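Local coordinates for protein DNA photolyase (Agrobacterium tumefaciens, PDB 4U63) that probably repairs cyclobutane pyrimidine dimers in ultraviolet-damaged DNA with light, as a class III photolyase carrying a flavin-adenine dinucleotide and a methenyltetrahydrofolate antenna chromophore, at residues G148-E153 against V298-C303; L260-A265 against T390-D395; A273-T278 against R292-I297. All blocks are in the same frame, centred on the assembly; numbering follows the deposited sequence.

How the contacts relate
All three contacts touch the FAD, with centres about 11 Å (1 and 3), 15 Å (1 and 2) and 16 Å (2 and 3) apart. Contacts 1 and 3 use consecutive turns of helix 287-309, 292-297 facing helix 271-276 and 298-303 facing the loop after the last strand of the parallel sheet. Along the chain the order is 148-153, 260-265, 273-278, 292-297, 298-303, 390-395, so contacts 1 and 2 interlock while contact 3 is a local one within both. They also touch directly: L151 and V298 pack on W275, and L260 and L264 on V274. Sheet domain, helical domain and cofactor are thereby tied together, with contact 2 at the flavin and contact 3 near the adenosine ribose.

Contact 1: residues G148-E153 against V298-C303. With FAD (flavin-adenine dinucleotide), chain C.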
# COMPACT_ATOMS: atom_id res chain seq x y z
N GLY A 148 9.77 -9.45 -9.72
CA GLY A 148 10.01 -8.02 -9.57
C GLY A 148 9.24 -7.37 -8.44
O GLY A 148 9.76 -6.50 -7.76
N GLN A 149 7.99 -7.79 -8.23
CA GLN A 149 7.14 -7.20 -7.20
C GLN A 149 7.70 -7.42 -5.79
O GLN A 149 7.58 -6.55 -4.93
CB GLN A 149 5.71 -7.76 -7.28
CG GLN A 149 4.75 -7.12 -6.28
CD GLN A 149 3.38 -7.75 -6.29
OE1 GLN A 149 3.19 -8.82 -6.81
NE2 GLN A 149 2.41 -7.08 -5.68
N LEU A 150 8.30 -8.60 -5.58
CA LEU A 150 8.84 -9.00 -4.29
C LEU A 150 10.31 -9.41 -4.38
O LEU A 150 10.76 -9.95 -5.39
CB LEU A 150 8.04 -10.19 -3.74
CG LEU A 150 6.54 -10.00 -3.51
CD1 LEU A 150 5.89 -11.30 -3.09
CD2 LEU A 150 6.28 -8.92 -2.48
N LEU A 151 11.03 -9.18 -3.30
CA LEU A 151 12.40 -9.66 -3.13
C LEU A 151 12.48 -11.17 -3.01
O LEU A 151 13.49 -11.77 -3.42
CB LEU A 151 13.02 -9.05 -1.86
CG LEU A 151 13.19 -7.54 -1.84
CD1 LEU A 151 13.66 -7.09 -0.47
CD2 LEU A 151 14.16 -7.11 -2.92
N HIS A 152 11.44 -11.80 -2.47
CA HIS A 152 11.43 -13.26 -2.28
C HIS A 152 10.29 -13.88 -3.06
O HIS A 152 9.38 -13.18 -3.51
CB HIS A 152 11.35 -13.62 -0.78
CG HIS A 152 9.96 -13.76 -0.25
ND1 HIS A 152 9.13 -12.68 -0.05
CD2 HIS A 152 9.24 -14.85 0.12
CE1 HIS A 152 7.97 -13.09 0.42
NE2 HIS A 152 8.01 -14.40 0.53
N GLU A 153 10.34 -15.20 -3.21
CA GLU A 153 9.32 -15.97 -3.90
C GLU A 153 8.49 -16.67 -2.82
O GLU A 153 8.98 -17.61 -2.22
CB GLU A 153 9.96 -16.98 -4.86
CG GLU A 153 10.32 -16.41 -6.24
CD GLU A 153 9.10 -16.22 -7.16
OE1 GLU A 153 8.20 -17.07 -7.18
OE2 GLU A 153 9.05 -15.21 -7.89
N VAL A 298 11.19 -5.45 4.35
CA VAL A 298 10.95 -6.87 4.59
C VAL A 298 9.61 -7.13 5.30
O VAL A 298 9.03 -8.21 5.13
CB VAL A 298 12.16 -7.51 5.30
CG1 VAL A 298 11.89 -8.94 5.73
CG2 VAL A 298 13.38 -7.48 4.35
N TRP A 299 9.10 -6.17 6.07
CA TRP A 299 7.72 -6.30 6.59
C TRP A 299 6.70 -6.39 5.45
O TRP A 299 5.76 -7.16 5.52
CB TRP A 299 7.33 -5.18 7.57
CG TRP A 299 7.78 -5.44 8.97
CD1 TRP A 299 8.87 -4.93 9.60
CD2 TRP A 299 7.15 -6.32 9.93
NE1 TRP A 299 8.96 -5.41 10.88
CE2 TRP A 299 7.92 -6.27 11.11
CE3 TRP A 299 6.01 -7.14 9.90
CZ2 TRP A 299 7.59 -7.00 12.25
CZ3 TRP A 299 5.69 -7.87 11.05
CH2 TRP A 299 6.48 -7.79 12.20
N ARG A 300 6.90 -5.62 4.38
CA ARG A 300 6.06 -5.75 3.17
C ARG A 300 6.15 -7.18 2.60
O ARG A 300 5.13 -7.82 2.32
CB ARG A 300 6.42 -4.69 2.12
CG ARG A 300 5.75 -4.86 0.77
CD ARG A 300 6.02 -3.67 -0.15
NE ARG A 300 5.50 -3.87 -1.50
CZ ARG A 300 6.12 -4.53 -2.48
NH1 ARG A 300 7.34 -5.06 -2.32
NH2 ARG A 300 5.52 -4.64 -3.66
N GLU A 301 7.38 -7.68 2.47
CA GLU A 301 7.62 -9.06 2.02
C GLU A 301 6.87 -10.06 2.88
O GLU A 301 6.21 -10.98 2.36
CB GLU A 301 9.11 -9.39 2.07
CG GLU A 301 9.97 -8.54 1.14
CD GLU A 301 9.77 -8.88 -0.32
OE1 GLU A 301 9.66 -10.09 -0.68
OE2 GLU A 301 9.75 -7.93 -1.13
N PHE A 302 6.97 -9.88 4.19
CA PHE A 302 6.36 -10.81 5.13
C PHE A 302 4.84 -10.80 5.00
O PHE A 302 4.21 -11.85 5.06
CB PHE A 302 6.80 -10.46 6.55
CG PHE A 302 6.38 -11.46 7.59
CD1 PHE A 302 6.67 -12.82 7.43
CD2 PHE A 302 5.73 -11.04 8.76
CE1 PHE A 302 6.29 -13.74 8.41
CE2 PHE A 302 5.36 -11.96 9.73
CZ PHE A 302 5.64 -13.32 9.55
N CYS A 303 4.25 -9.61 4.82
CA CYS A 303 2.80 -9.52 4.62
C CYS A 303 2.36 -10.33 3.39
O CYS A 303 1.34 -11.04 3.44
CB CYS A 303 2.36 -8.06 4.50
SG CYS A 303 2.51 -7.13 6.04
PA FAD C . 8.68 3.65 5.62
O1A FAD C . 8.84 3.72 7.10
O2A FAD C . 9.49 4.56 4.76
O5B FAD C . 8.90 2.11 5.22
C5B FAD C . 9.35 1.71 3.92
C4B FAD C . 8.42 0.70 3.27
O4B FAD C . 8.31 -0.48 4.05
C3B FAD C . 7.00 1.20 3.12
O3B FAD C . 6.85 2.07 1.99
C2B FAD C . 6.22 -0.09 3.01
O2B FAD C . 6.26 -0.62 1.68
C1B FAD C . 6.98 -1.01 3.93
N9A FAD C . 6.42 -1.11 5.29
C8A FAD C . 6.76 -0.34 6.35
N7A FAD C . 6.08 -0.71 7.45
C5A FAD C . 5.29 -1.75 7.12
C6A FAD C . 4.32 -2.59 7.82
N6A FAD C . 4.07 -2.39 9.13
N1A FAD C . 3.70 -3.55 7.10
C2A FAD C . 3.95 -3.75 5.79
N3A FAD C . 4.83 -3.00 5.09
C4A FAD C . 5.51 -2.01 5.69
N1 FAD C . 1.24 -0.47 4.26
C2 FAD C . 0.97 -0.51 2.94
O2 FAD C . 1.94 -0.43 2.15
N3 FAD C . -0.30 -0.62 2.47
C4 FAD C . -1.37 -0.71 3.30
O4 FAD C . -2.54 -0.83 2.86
C4X FAD C . -1.15 -0.67 4.76
N5 FAD C . -2.16 -0.72 5.67
C5X FAD C . -1.89 -0.71 7.01
C6 FAD C . -2.92 -0.79 7.94
C7 FAD C . -2.66 -0.76 9.32
C7M FAD C . -3.79 -0.86 10.32
C8 FAD C . -1.27 -0.63 9.80
C8M FAD C . -0.93 -0.60 11.27
C9 FAD C . -0.25 -0.54 8.89
C9A FAD C . -0.49 -0.58 7.51
N10 FAD C . 0.58 -0.48 6.56
C10 FAD C . 0.27 -0.53 5.19
C1' FAD C . 1.99 -0.42 6.97
C2' FAD C . 2.66 0.92 7.18
O2' FAD C . 1.89 1.70 8.10
C3' FAD C . 2.87 1.67 5.88
O3' FAD C . 3.59 0.86 4.94
C4' FAD C . 3.66 2.94 6.16
O4' FAD C . 2.85 3.84 6.91
C5' FAD C . 4.07 3.59 4.85
O5' FAD C . 4.81 4.80 5.06
P FAD C . 6.30 4.90 4.46
O1P FAD C . 6.81 6.27 4.74
O2P FAD C . 6.31 4.48 3.02
O3P FAD C . 7.09 3.81 5.34
O HOH W 1 2.87 -4.35 -4.39
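This is part of the joint between the parallel-sheet domain and the FAD-binding helices: the loop 148-153, just past strand 142-146, is gripped by R300 and E301 of helix 287-309. E301 does most of the work. Bent at chi2 (-71°), its chain brings the carboxylate up against the loop backbone, where OE2 of E301 accepts from L151 N at 2.8 Å, on the syn side but well out of the carboxylate plane. H152 N approaches E301 OE1 from above that plane at 3.0 Å. H152 ND1 comes in on the anti lone pair of E301 OE1 at 2.7 Å, along an almost straight bond (173°). That His-carboxylate bond fixes the rotation of the imidazole, whose NE2 is hydrogen-bonded to ND1 of H305, one helical turn beyond E301. CB and CG of L151, with F171 and L175 of helix 168-177, bury the acid, and the three nitrogens satisfy it.

R300, extended from CG to NE and then turned at chi4 (-84°), presents its guanidinium edge to Q149 O, with R300 NH1 at 3.0 Å and NH2 at 3.1 Å. Water 1 bridges NH2 to NE2 of Q149, whose OE1 is held by Y121 N. R300 N lies 3.4 Å from N3A of the FAD adenine. The contact thus lies at the interface between the alpha/beta domain and the helical FAD-binding domain, the two-domain layout of photolyases.

Contact 2: residues L260-A265 against T390-D395. With FAD (flavin-adenine dinucleotide), chain C.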
# COMPACT_ATOMS: atom_id res chain seq x y z
N LEU A 260 7.39 6.00 0.38
CA LEU A 260 7.46 5.19 -0.82
C LEU A 260 6.26 4.25 -0.97
O LEU A 260 6.06 3.67 -2.04
CB LEU A 260 8.75 4.36 -0.81
CG LEU A 260 10.01 5.16 -1.18
CD1 LEU A 260 11.25 4.33 -0.85
CD2 LEU A 260 10.01 5.57 -2.65
N SER A 261 5.45 4.10 0.09
CA SER A 261 4.44 3.02 0.12
C SER A 261 3.50 2.96 -1.10
O SER A 261 3.30 1.88 -1.64
CB SER A 261 3.64 2.99 1.44
OG SER A 261 2.98 4.21 1.70
N PRO A 262 2.93 4.11 -1.54
CA PRO A 262 2.03 3.98 -2.70
C PRO A 262 2.76 3.72 -4.01
O PRO A 262 2.18 3.14 -4.93
CB PRO A 262 1.31 5.33 -2.74
CG PRO A 262 2.31 6.27 -2.17
CD PRO A 262 3.00 5.52 -1.08
N HIS A 263 4.01 4.15 -4.10
CA HIS A 263 4.84 3.86 -5.26
C HIS A 263 5.16 2.36 -5.33
O HIS A 263 5.12 1.77 -6.39
CB HIS A 263 6.12 4.70 -5.24
CG HIS A 263 5.87 6.17 -5.36
ND1 HIS A 263 5.46 6.75 -6.53
CD2 HIS A 263 5.98 7.17 -4.45
CE1 HIS A 263 5.32 8.05 -6.34
NE2 HIS A 263 5.64 8.33 -5.09
N LEU A 264 5.46 1.77 -4.17
CA LEU A 264 5.71 0.32 -4.07
C LEU A 264 4.44 -0.46 -4.38
O LEU A 264 4.48 -1.45 -5.12
CB LEU A 264 6.27 -0.05 -2.69
CG LEU A 264 7.76 0.23 -2.48
CD1 LEU A 264 8.12 0.23 -1.01
CD2 LEU A 264 8.62 -0.77 -3.24
N ALA A 265 3.32 -0.01 -3.84
CA ALA A 265 2.02 -0.66 -4.06
C ALA A 265 1.63 -0.68 -5.54
O ALA A 265 1.10 -1.66 -6.04
CB ALA A 265 0.94 0.04 -3.25
N THR A 390 -9.47 4.66 1.27
CA THR A 390 -8.88 5.97 1.60
C THR A 390 -7.36 6.07 1.50
O THR A 390 -6.82 7.18 1.43
CB THR A 390 -9.30 6.42 3.01
OG1 THR A 390 -8.99 5.38 3.94
CG2 THR A 390 -10.79 6.71 3.05
N LEU A 391 -6.67 4.94 1.51
CA LEU A 391 -5.21 4.91 1.37
C LEU A 391 -4.78 4.87 -0.08
O LEU A 391 -5.20 3.99 -0.82
CB LEU A 391 -4.62 3.67 2.05
CG LEU A 391 -4.65 3.58 3.58
CD1 LEU A 391 -4.26 2.18 4.03
CD2 LEU A 391 -3.72 4.62 4.19
N VAL A 392 -3.91 5.80 -0.48
CA VAL A 392 -3.26 5.69 -1.78
C VAL A 392 -2.36 4.43 -1.84
O VAL A 392 -2.16 3.89 -2.93
CB VAL A 392 -2.47 6.95 -2.21
CG1 VAL A 392 -3.44 8.09 -2.52
CG2 VAL A 392 -1.42 7.36 -1.19
N ASP A 393 -1.87 3.96 -0.69
CA ASP A 393 -1.00 2.77 -0.62
C ASP A 393 -1.72 1.47 -0.30
O ASP A 393 -1.05 0.45 -0.05
CB ASP A 393 0.21 2.98 0.34
CG ASP A 393 -0.18 3.07 1.83
OD1 ASP A 393 -1.28 2.63 2.25
OD2 ASP A 393 0.65 3.59 2.60
N ALA A 394 -3.06 1.47 -0.34
CA ALA A 394 -3.82 0.28 -0.00
C ALA A 394 -3.24 -0.94 -0.69
O ALA A 394 -3.10 -0.97 -1.93
CB ALA A 394 -5.28 0.44 -0.36
N ASP A 395 -2.91 -1.96 0.10
CA ASP A 395 -2.26 -3.16 -0.39
C ASP A 395 -2.99 -4.39 0.15
O ASP A 395 -3.28 -4.45 1.35
CB ASP A 395 -0.78 -3.14 0.01
CG ASP A 395 -0.02 -4.29 -0.57
OD1 ASP A 395 -0.11 -5.39 0.02
OD2 ASP A 395 0.64 -4.09 -1.62
PA FAD C . 8.68 3.65 5.62
O1A FAD C . 8.84 3.72 7.10
O2A FAD C . 9.49 4.56 4.76
O5B FAD C . 8.90 2.11 5.22
C5B FAD C . 9.35 1.71 3.92
C4B FAD C . 8.42 0.70 3.27
O4B FAD C . 8.31 -0.48 4.05
C3B FAD C . 7.00 1.20 3.12
O3B FAD C . 6.85 2.07 1.99
C2B FAD C . 6.22 -0.09 3.01
O2B FAD C . 6.26 -0.62 1.68
C1B FAD C . 6.98 -1.01 3.93
N9A FAD C . 6.42 -1.11 5.29
C8A FAD C . 6.76 -0.34 6.35
N7A FAD C . 6.08 -0.71 7.45
C5A FAD C . 5.29 -1.75 7.12
C6A FAD C . 4.32 -2.59 7.82
N6A FAD C . 4.07 -2.39 9.13
N1A FAD C . 3.70 -3.55 7.10
C2A FAD C . 3.95 -3.75 5.79
N3A FAD C . 4.83 -3.00 5.09
C4A FAD C . 5.51 -2.01 5.69
N1 FAD C . 1.24 -0.47 4.26
C2 FAD C . 0.97 -0.51 2.94
O2 FAD C . 1.94 -0.43 2.15
N3 FAD C . -0.30 -0.62 2.47
C4 FAD C . -1.37 -0.71 3.30
O4 FAD C . -2.54 -0.83 2.86
C4X FAD C . -1.15 -0.67 4.76
N5 FAD C . -2.16 -0.72 5.67
C5X FAD C . -1.89 -0.71 7.01
C6 FAD C . -2.92 -0.79 7.94
C7 FAD C . -2.66 -0.76 9.32
C7M FAD C . -3.79 -0.86 10.32
C8 FAD C . -1.27 -0.63 9.80
C8M FAD C . -0.93 -0.60 11.27
C9 FAD C . -0.25 -0.54 8.89
C9A FAD C . -0.49 -0.58 7.51
N10 FAD C . 0.58 -0.48 6.56
C10 FAD C . 0.27 -0.53 5.19
C1' FAD C . 1.99 -0.42 6.97
C2' FAD C . 2.66 0.92 7.18
O2' FAD C . 1.89 1.70 8.10
C3' FAD C . 2.87 1.67 5.88
O3' FAD C . 3.59 0.86 4.94
C4' FAD C . 3.66 2.94 6.16
O4' FAD C . 2.85 3.84 6.91
C5' FAD C . 4.07 3.59 4.85
O5' FAD C . 4.81 4.80 5.06
P FAD C . 6.30 4.90 4.46
O1P FAD C . 6.81 6.27 4.74
O2P FAD C . 6.31 4.48 3.02
O3P FAD C . 7.09 3.81 5.34
O HOH W 2 -0.52 2.90 -4.97
O HOH W 3 -0.24 -3.43 -4.23
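The backbones come very close here: P262 and D393 sit with their CA atoms 3.9 Å apart, where helix 261-265 abuts the type I turn L391-A394. S261 OG donates to D393 OD2 at 2.6 Å, and OD2 accepts on its anti lone pair. Both side chains adopt a first torsion that puts the polar group between backbone N and carbonyl carbon (58° for S261, 69° for D393), which folds hydroxyl and carboxylate against each other beside the flavin. R365 makes a salt bridge to the same OD2, so a hydroxyl and a guanidinium share it. Next to this polar pair, P262 CB rests on CG2 of V392 at 3.7 Å, with W73 and W223 touching both residues. Water 2 ties the two backbones together by donating to P262 O and V392 O.

The FAD has the folded, U-shaped conformation of photolyases; residues 391-395 hold the flavin, while S261 reaches the pyrophosphate. D393 O accepts from flavin N3 at 2.8 Å. D395 N donates to flavin O4 at 3.0 Å. The turn and the residue after it thus meet the edge of the flavin's pyrimidine ring. S261 N makes a weak bond to FAD phosphate oxygen O2P at 3.1 Å. A265 CB packs over D393 O at 3.8 Å. D395 turns its OD1 to the backbone N atoms of A397 and S398 at the start of helix 398-407, and its OD2 meets the hydroxyl of Y304.

Contact 3: residues A273-T278 against R292-I297; sequences AVWHAT and RFRKEI. With FAD (flavin-adenine dinucleotide), chain C; SO4 (sulfate ion), chain F; SO4 (sulfate ion), chain G; SO4 (sulfate ion), chain I.
T278 OG1 accepts two bonds and donates one: R294 donates to it through both NE and NH2, each at 2.9 Å, and the hydroxyl itself donates to W275 O at 2.6 Å. The arginine grips side-on, with the oxygen lying in the guanidinium plane. On the W275 carbonyl the hydroxyl meets an in-plane lone pair, and T278 N bonds to the same oxygen.

With its chain extended from CG to NE, R294 runs across one face of the W275 indole. R294 CG hangs over the six-membered ring of W275, a CH-pi contact of 3.8 Å to its centroid, and the guanidinium lies flat on the ring system, the planes 12° apart. The cation-pi contact with the five-membered ring is off-centre. R294 NH2 also donates to O3 of a sulfate (chain I) at 2.6 Å, so the R294 guanidinium has an anion at its edge and an aromatic ring against one face.

Helix 271-276 and the residues just after it pack here on helix 287-309, within the helical FAD-binding part of photolyase. On the cofactor side of the interface, V274 CG1 meets F293 CE2 at 3.6 Å and I297 CD1 at 3.8 Å, while T278 CG2 comes to the edge of the F293 ring. F293 CE1 then touches C5B of the FAD at 3.6 Å. Further out on helix 287-309, R292 and K295 both donate to another sulfate (chain F); these sulfates probably come from the crystallisation liquor.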
# COMPACT_ATOMS: atom_id res chain seq x y z
N ALA A 273 15.24 -2.18 -6.28
CA ALA A 273 15.80 -0.84 -6.52
C ALA A 273 15.95 -0.06 -5.22
O ALA A 273 16.97 0.56 -4.97
CB ALA A 273 14.95 -0.06 -7.51
N VAL A 274 14.91 -0.12 -4.38
CA VAL A 274 14.95 0.52 -3.06
C VAL A 274 16.10 -0.06 -2.21
O VAL A 274 16.90 0.68 -1.64
CB VAL A 274 13.61 0.38 -2.32
CG1 VAL A 274 13.69 0.98 -0.92
CG2 VAL A 274 12.49 1.04 -3.11
N TRP A 275 16.18 -1.38 -2.14
CA TRP A 275 17.26 -2.05 -1.39
C TRP A 275 18.65 -1.66 -1.89
O TRP A 275 19.54 -1.28 -1.09
CB TRP A 275 17.08 -3.58 -1.46
CG TRP A 275 18.01 -4.35 -0.55
CD1 TRP A 275 19.36 -4.53 -0.72
CD2 TRP A 275 17.66 -5.03 0.65
NE1 TRP A 275 19.87 -5.28 0.31
CE2 TRP A 275 18.85 -5.60 1.17
CE3 TRP A 275 16.46 -5.21 1.35
CZ2 TRP A 275 18.87 -6.34 2.35
CZ3 TRP A 275 16.48 -5.96 2.53
CH2 TRP A 275 17.69 -6.51 3.02
N HIS A 276 18.85 -1.73 -3.20
CA HIS A 276 20.17 -1.41 -3.79
C HIS A 276 20.57 0.05 -3.53
O HIS A 276 21.75 0.34 -3.37
CB HIS A 276 20.16 -1.72 -5.29
CG HIS A 276 21.50 -1.62 -5.94
ND1 HIS A 276 21.93 -0.47 -6.57
CD2 HIS A 276 22.50 -2.51 -6.06
CE1 HIS A 276 23.14 -0.67 -7.05
NE2 HIS A 276 23.52 -1.90 -6.75
N ALA A 277 19.59 0.94 -3.46
CA ALA A 277 19.84 2.35 -3.14
C ALA A 277 20.40 2.57 -1.73
O ALA A 277 20.93 3.64 -1.45
CB ALA A 277 18.57 3.16 -3.33
N THR A 278 20.26 1.58 -0.84
CA THR A 278 20.79 1.66 0.52
C THR A 278 22.21 1.10 0.63
O THR A 278 22.79 1.12 1.71
CB THR A 278 19.90 0.92 1.54
OG1 THR A 278 19.96 -0.49 1.32
CG2 THR A 278 18.49 1.43 1.46
N ARG A 292 17.29 -0.80 9.85
CA ARG A 292 15.87 -0.55 10.21
C ARG A 292 14.99 -0.31 8.98
O ARG A 292 13.89 -0.85 8.88
CB ARG A 292 15.74 0.63 11.18
CG ARG A 292 14.31 0.83 11.72
CD ARG A 292 13.79 -0.43 12.44
NE ARG A 292 14.65 -0.76 13.58
CZ ARG A 292 14.47 -1.79 14.41
NH1 ARG A 292 13.45 -2.63 14.26
NH2 ARG A 292 15.32 -1.97 15.42
N PHE A 293 15.47 0.49 8.05
CA PHE A 293 14.73 0.74 6.81
C PHE A 293 14.54 -0.56 6.01
O PHE A 293 13.45 -0.85 5.52
CB PHE A 293 15.43 1.81 5.97
CG PHE A 293 14.70 2.15 4.71
CD1 PHE A 293 13.41 2.68 4.77
CD2 PHE A 293 15.27 1.91 3.47
CE1 PHE A 293 12.73 2.98 3.61
CE2 PHE A 293 14.59 2.21 2.31
CZ PHE A 293 13.31 2.75 2.38
N ARG A 294 15.61 -1.34 5.89
CA ARG A 294 15.53 -2.65 5.23
C ARG A 294 14.52 -3.57 5.91
O ARG A 294 13.75 -4.26 5.23
CB ARG A 294 16.91 -3.31 5.18
CG ARG A 294 17.81 -2.70 4.14
CD ARG A 294 19.24 -3.19 4.28
NE ARG A 294 20.10 -2.63 3.25
CZ ARG A 294 21.38 -2.97 3.06
NH1 ARG A 294 21.97 -3.89 3.81
NH2 ARG A 294 22.07 -2.38 2.09
N LYS A 295 14.48 -3.57 7.24
CA LYS A 295 13.47 -4.36 7.97
C LYS A 295 12.05 -3.99 7.54
O LYS A 295 11.22 -4.86 7.38
CB LYS A 295 13.61 -4.23 9.48
CG LYS A 295 14.76 -5.06 10.05
CD LYS A 295 14.85 -4.93 11.56
CE LYS A 295 15.94 -5.84 12.10
NZ LYS A 295 16.16 -5.60 13.55
N GLU A 296 11.80 -2.69 7.34
CA GLU A 296 10.46 -2.24 6.95
C GLU A 296 10.09 -2.72 5.55
O GLU A 296 8.95 -3.15 5.31
CB GLU A 296 10.32 -0.73 7.09
CG GLU A 296 10.53 -0.22 8.51
CD GLU A 296 9.74 -0.98 9.55
OE1 GLU A 296 8.52 -1.20 9.35
OE2 GLU A 296 10.34 -1.36 10.57
N ILE A 297 11.05 -2.68 4.63
CA ILE A 297 10.88 -3.27 3.30
C ILE A 297 10.52 -4.77 3.43
O ILE A 297 9.65 -5.28 2.72
CB ILE A 297 12.15 -3.10 2.43
CG1 ILE A 297 12.43 -1.60 2.16
CG2 ILE A 297 12.05 -3.86 1.11
CD1 ILE A 297 11.34 -0.90 1.38
PA FAD C . 8.68 3.65 5.62
O1A FAD C . 8.84 3.72 7.10
O2A FAD C . 9.49 4.56 4.76
O5B FAD C . 8.90 2.11 5.22
C5B FAD C . 9.35 1.71 3.92
C4B FAD C . 8.42 0.70 3.27
O4B FAD C . 8.31 -0.48 4.05
C3B FAD C . 7.00 1.20 3.12
O3B FAD C . 6.85 2.07 1.99
C2B FAD C . 6.22 -0.09 3.01
O2B FAD C . 6.26 -0.62 1.68
C1B FAD C . 6.98 -1.01 3.93
N9A FAD C . 6.42 -1.11 5.29
C8A FAD C . 6.76 -0.34 6.35
N7A FAD C . 6.08 -0.71 7.45
C5A FAD C . 5.29 -1.75 7.12
C6A FAD C . 4.32 -2.59 7.82
N6A FAD C . 4.07 -2.39 9.13
N1A FAD C . 3.70 -3.55 7.10
C2A FAD C . 3.95 -3.75 5.79
N3A FAD C . 4.83 -3.00 5.09
C4A FAD C . 5.51 -2.01 5.69
N1 FAD C . 1.24 -0.47 4.26
C2 FAD C . 0.97 -0.51 2.94
O2 FAD C . 1.94 -0.43 2.15
N3 FAD C . -0.30 -0.62 2.47
C4 FAD C . -1.37 -0.71 3.30
O4 FAD C . -2.54 -0.83 2.86
C4X FAD C . -1.15 -0.67 4.76
N5 FAD C . -2.16 -0.72 5.67
C5X FAD C . -1.89 -0.71 7.01
C6 FAD C . -2.92 -0.79 7.94
C7 FAD C . -2.66 -0.76 9.32
C7M FAD C . -3.79 -0.86 10.32
C8 FAD C . -1.27 -0.63 9.80
C8M FAD C . -0.93 -0.60 11.27
C9 FAD C . -0.25 -0.54 8.89
C9A FAD C . -0.49 -0.58 7.51
N10 FAD C . 0.58 -0.48 6.56
C10 FAD C . 0.27 -0.53 5.19
C1' FAD C . 1.99 -0.42 6.97
C2' FAD C . 2.66 0.92 7.18
O2' FAD C . 1.89 1.70 8.10
C3' FAD C . 2.87 1.67 5.88
O3' FAD C . 3.59 0.86 4.94
C4' FAD C . 3.66 2.94 6.16
O4' FAD C . 2.85 3.84 6.91
C5' FAD C . 4.07 3.59 4.85
O5' FAD C . 4.81 4.80 5.06
P FAD C . 6.30 4.90 4.46
O1P FAD C . 6.81 6.27 4.74
O2P FAD C . 6.31 4.48 3.02
O3P FAD C . 7.09 3.81 5.34
S SO4 F . 14.31 -5.02 17.03
O1 SO4 F . 12.89 -4.77 17.37
O2 SO4 F . 14.44 -5.22 15.57
O3 SO4 F . 14.78 -6.23 17.74
O4 SO4 F . 15.13 -3.87 17.45
S SO4 G . 17.65 -8.96 14.30
O1 SO4 G . 17.84 -10.16 13.45
O2 SO4 G . 18.41 -7.82 13.73
O3 SO4 G . 16.22 -8.62 14.36
O4 SO4 G . 18.15 -9.27 15.66
S SO4 I . 26.12 -2.79 1.87
O1 SO4 I . 26.70 -1.49 1.47
O2 SO4 I . 26.29 -3.77 0.78
O3 SO4 I . 24.68 -2.64 2.15
O4 SO4 I . 26.80 -3.30 3.07